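Local structure of lovastatin nonaketide synthase, polyketide synthase component (7CPX) at residues A[1860-1864]-A[2154-2158]. The protein builds the nonaketide core of lovastatin, dihydromonacolin L, by iterative condensation of malonyl units together with its enoylreductase partner LovC. The protein carries 2 engineered substitutions. Residues are numbered along the deposited sequence; the frame is centred on the assembly and turned at random.
Sequences PESVQ and AADKT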
loop_
_atom_site.group_PDB
_atom_site.type_symbol
_atom_site.label_atom_id
_atom_site.label_comp_id
_atom_site.label_asym_id
_atom_site.label_seq_id
_atom_site.Cartn_x
_atom_site.Cartn_y
_atom_site.Cartn_z
ATOM N N PRO A 1860 -23.115 -46.674 -32.095
ATOM C CA PRO A 1860 -23.809 -47.958 -32.231
ATOM C C PRO A 1860 -23.720 -48.871 -31.018
ATOM O O PRO A 1860 -24.199 -50.006 -31.092
ATOM C CB PRO A 1860 -23.094 -48.590 -33.435
ATOM C CG PRO A 1860 -21.707 -48.081 -33.333
ATOM C CD PRO A 1860 -21.812 -46.681 -32.787
ATOM N N GLU A 1861 -23.134 -48.425 -29.912
ATOM C CA GLU A 1861 -22.958 -49.279 -28.739
ATOM C C GLU A 1861 -24.233 -49.248 -27.908
ATOM O O GLU A 1861 -24.449 -48.333 -27.110
ATOM C CB GLU A 1861 -21.754 -48.828 -27.920
ATOM C CG GLU A 1861 -21.643 -49.511 -26.566
ATOM C CD GLU A 1861 -21.773 -51.018 -26.661
ATOM O OE1 GLU A 1861 -21.267 -51.599 -27.645
ATOM O OE2 GLU A 1861 -22.389 -51.620 -25.759
ATOM N N SER A 1862 -25.087 -50.253 -28.098
ATOM C CA SER A 1862 -26.297 -50.419 -27.300
ATOM C C SER A 1862 -26.520 -51.891 -26.982
ATOM O O SER A 1862 -27.656 -52.340 -26.800
ATOM C CB SER A 1862 -27.514 -49.832 -28.013
ATOM O OG SER A 1862 -28.691 -50.017 -27.244
ATOM N N VAL A 1863 -25.434 -52.664 -26.909
ATOM C CA VAL A 1863 -25.489 -54.090 -26.608
ATOM C C VAL A 1863 -24.922 -54.388 -25.224
ATOM O O VAL A 1863 -25.580 -55.031 -24.399
ATOM C CB VAL A 1863 -24.766 -54.926 -27.692
ATOM C CG1 VAL A 1863 -25.546 -54.877 -28.995
ATOM C CG2 VAL A 1863 -23.331 -54.449 -27.908
ATOM N N GLN A 1864 -23.700 -53.930 -24.950
ATOM C CA GLN A 1864 -23.200 -53.986 -23.581
ATOM C C GLN A 1864 -23.972 -53.020 -22.694
ATOM O O GLN A 1864 -24.272 -53.331 -21.536
ATOM C CB GLN A 1864 -21.703 -53.680 -23.547
ATOM C CG GLN A 1864 -20.867 -54.622 -24.400
ATOM C CD GLN A 1864 -19.376 -54.409 -24.222
ATOM O OE1 GLN A 1864 -18.645 -54.218 -25.193
ATOM N NE2 GLN A 1864 -18.916 -54.450 -22.976
ATOM N N ALA A 2154 -17.153 -47.098 -30.823
ATOM C CA ALA A 2154 -17.419 -48.218 -29.936
ATOM C C ALA A 2154 -16.117 -48.871 -29.493
ATOM O O ALA A 2154 -15.151 -48.965 -30.255
ATOM C CB ALA A 2154 -18.310 -49.252 -30.625
ATOM N N ALA A 2155 -16.103 -49.327 -28.240
ATOM C CA ALA A 2155 -14.920 -49.964 -27.679
ATOM C C ALA A 2155 -14.733 -51.396 -28.160
ATOM O O ALA A 2155 -13.637 -51.945 -28.011
ATOM C CB ALA A 2155 -14.994 -49.952 -26.151
ATOM N N ASP A 2156 -15.770 -52.010 -28.731
ATOM C CA ASP A 2156 -15.727 -53.406 -29.149
ATOM C C ASP A 2156 -15.520 -53.554 -30.651
ATOM O O ASP A 2156 -15.995 -54.524 -31.250
ATOM C CB ASP A 2156 -17.007 -54.122 -28.720
ATOM C CG ASP A 2156 -18.253 -53.500 -29.321
ATOM O OD1 ASP A 2156 -18.130 -52.475 -30.024
ATOM O OD2 ASP A 2156 -19.358 -54.038 -29.092
ATOM N N LYS A 2157 -14.820 -52.610 -31.274
ATOM C CA LYS A 2157 -14.586 -52.645 -32.709
ATOM C C LYS A 2157 -13.210 -52.083 -33.019
ATOM O O LYS A 2157 -12.717 -51.183 -32.334
ATOM C CB LYS A 2157 -15.657 -51.856 -33.470
ATOM C CG LYS A 2157 -16.993 -52.570 -33.570
ATOM C CD LYS A 2157 -18.099 -51.625 -34.001
ATOM C CE LYS A 2157 -19.392 -52.375 -34.272
ATOM N NZ LYS A 2157 -20.528 -51.455 -34.553
ATOM N N THR A 2158 -12.596 -52.625 -34.065
ATOM C CA THR A 2158 -11.323 -52.126 -34.562
ATOM C C THR A 2158 -11.567 -51.106 -35.659
ATOM O O THR A 2158 -12.375 -51.329 -36.563
ATOM C CB THR A 2158 -10.456 -53.260 -35.108
ATOM O OG1 THR A 2158 -11.281 -54.384 -35.441
ATOM C CG2 THR A 2158 -9.411 -53.671 -34.095
#
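Two loops meet here at the surface of the assembly: 1860-1864, which joins strand 1849-1853 to strand 1869-1883, and the loop 2154-2158, which leads into strand 2158-2162 of the ketoreductase domain's parallel, Rossmann-type sheet. Their closest CA atoms, those of Glu1861 and Ala2154, are 5.8 Å apart, and only 227 Å² is buried, both sides summed.

The apolar part centres on Ala2154, whose CB lies 4.4 Å from Glu1861 CB and 4.5 Å from Pro1860 CG. These are loose van der Waals distances. The ring of Pro1860 also meets the end of Lys2157, Pro1860 CG to Lys2157 NZ 3.8 Å, but the extended lysine spends its charge in a salt bridge with Asp2287, which Pro1860 touches as well.

The polar part contains no hydrogen bond between the loops. Glu1861 OE1 and Asp2156 OD2 approach to 3.4 Å, two acceptors of like charge. Folding back with chi2 at 49°, Glu1861 turns its other oxygen, OE2, to its own loop: weak bonds reach Glu1861 OE2 from Gln1864 N at 2.8 Å and Val1863 N at 3.4 Å, and Gln1865 N donates too. Val1863 CG2 lies 4.2 Å from Asp2156 OD2, and Gln1864 OE1 lies 3.9 Å from Asp2156 CB.

With small apolar contacts set against a carboxylate pair, the chemistry implies a weak touch between the loop leading into strand 1869-1883 and the ketoreductase domain, 290 residues apart in sequence, rather than a specific lock.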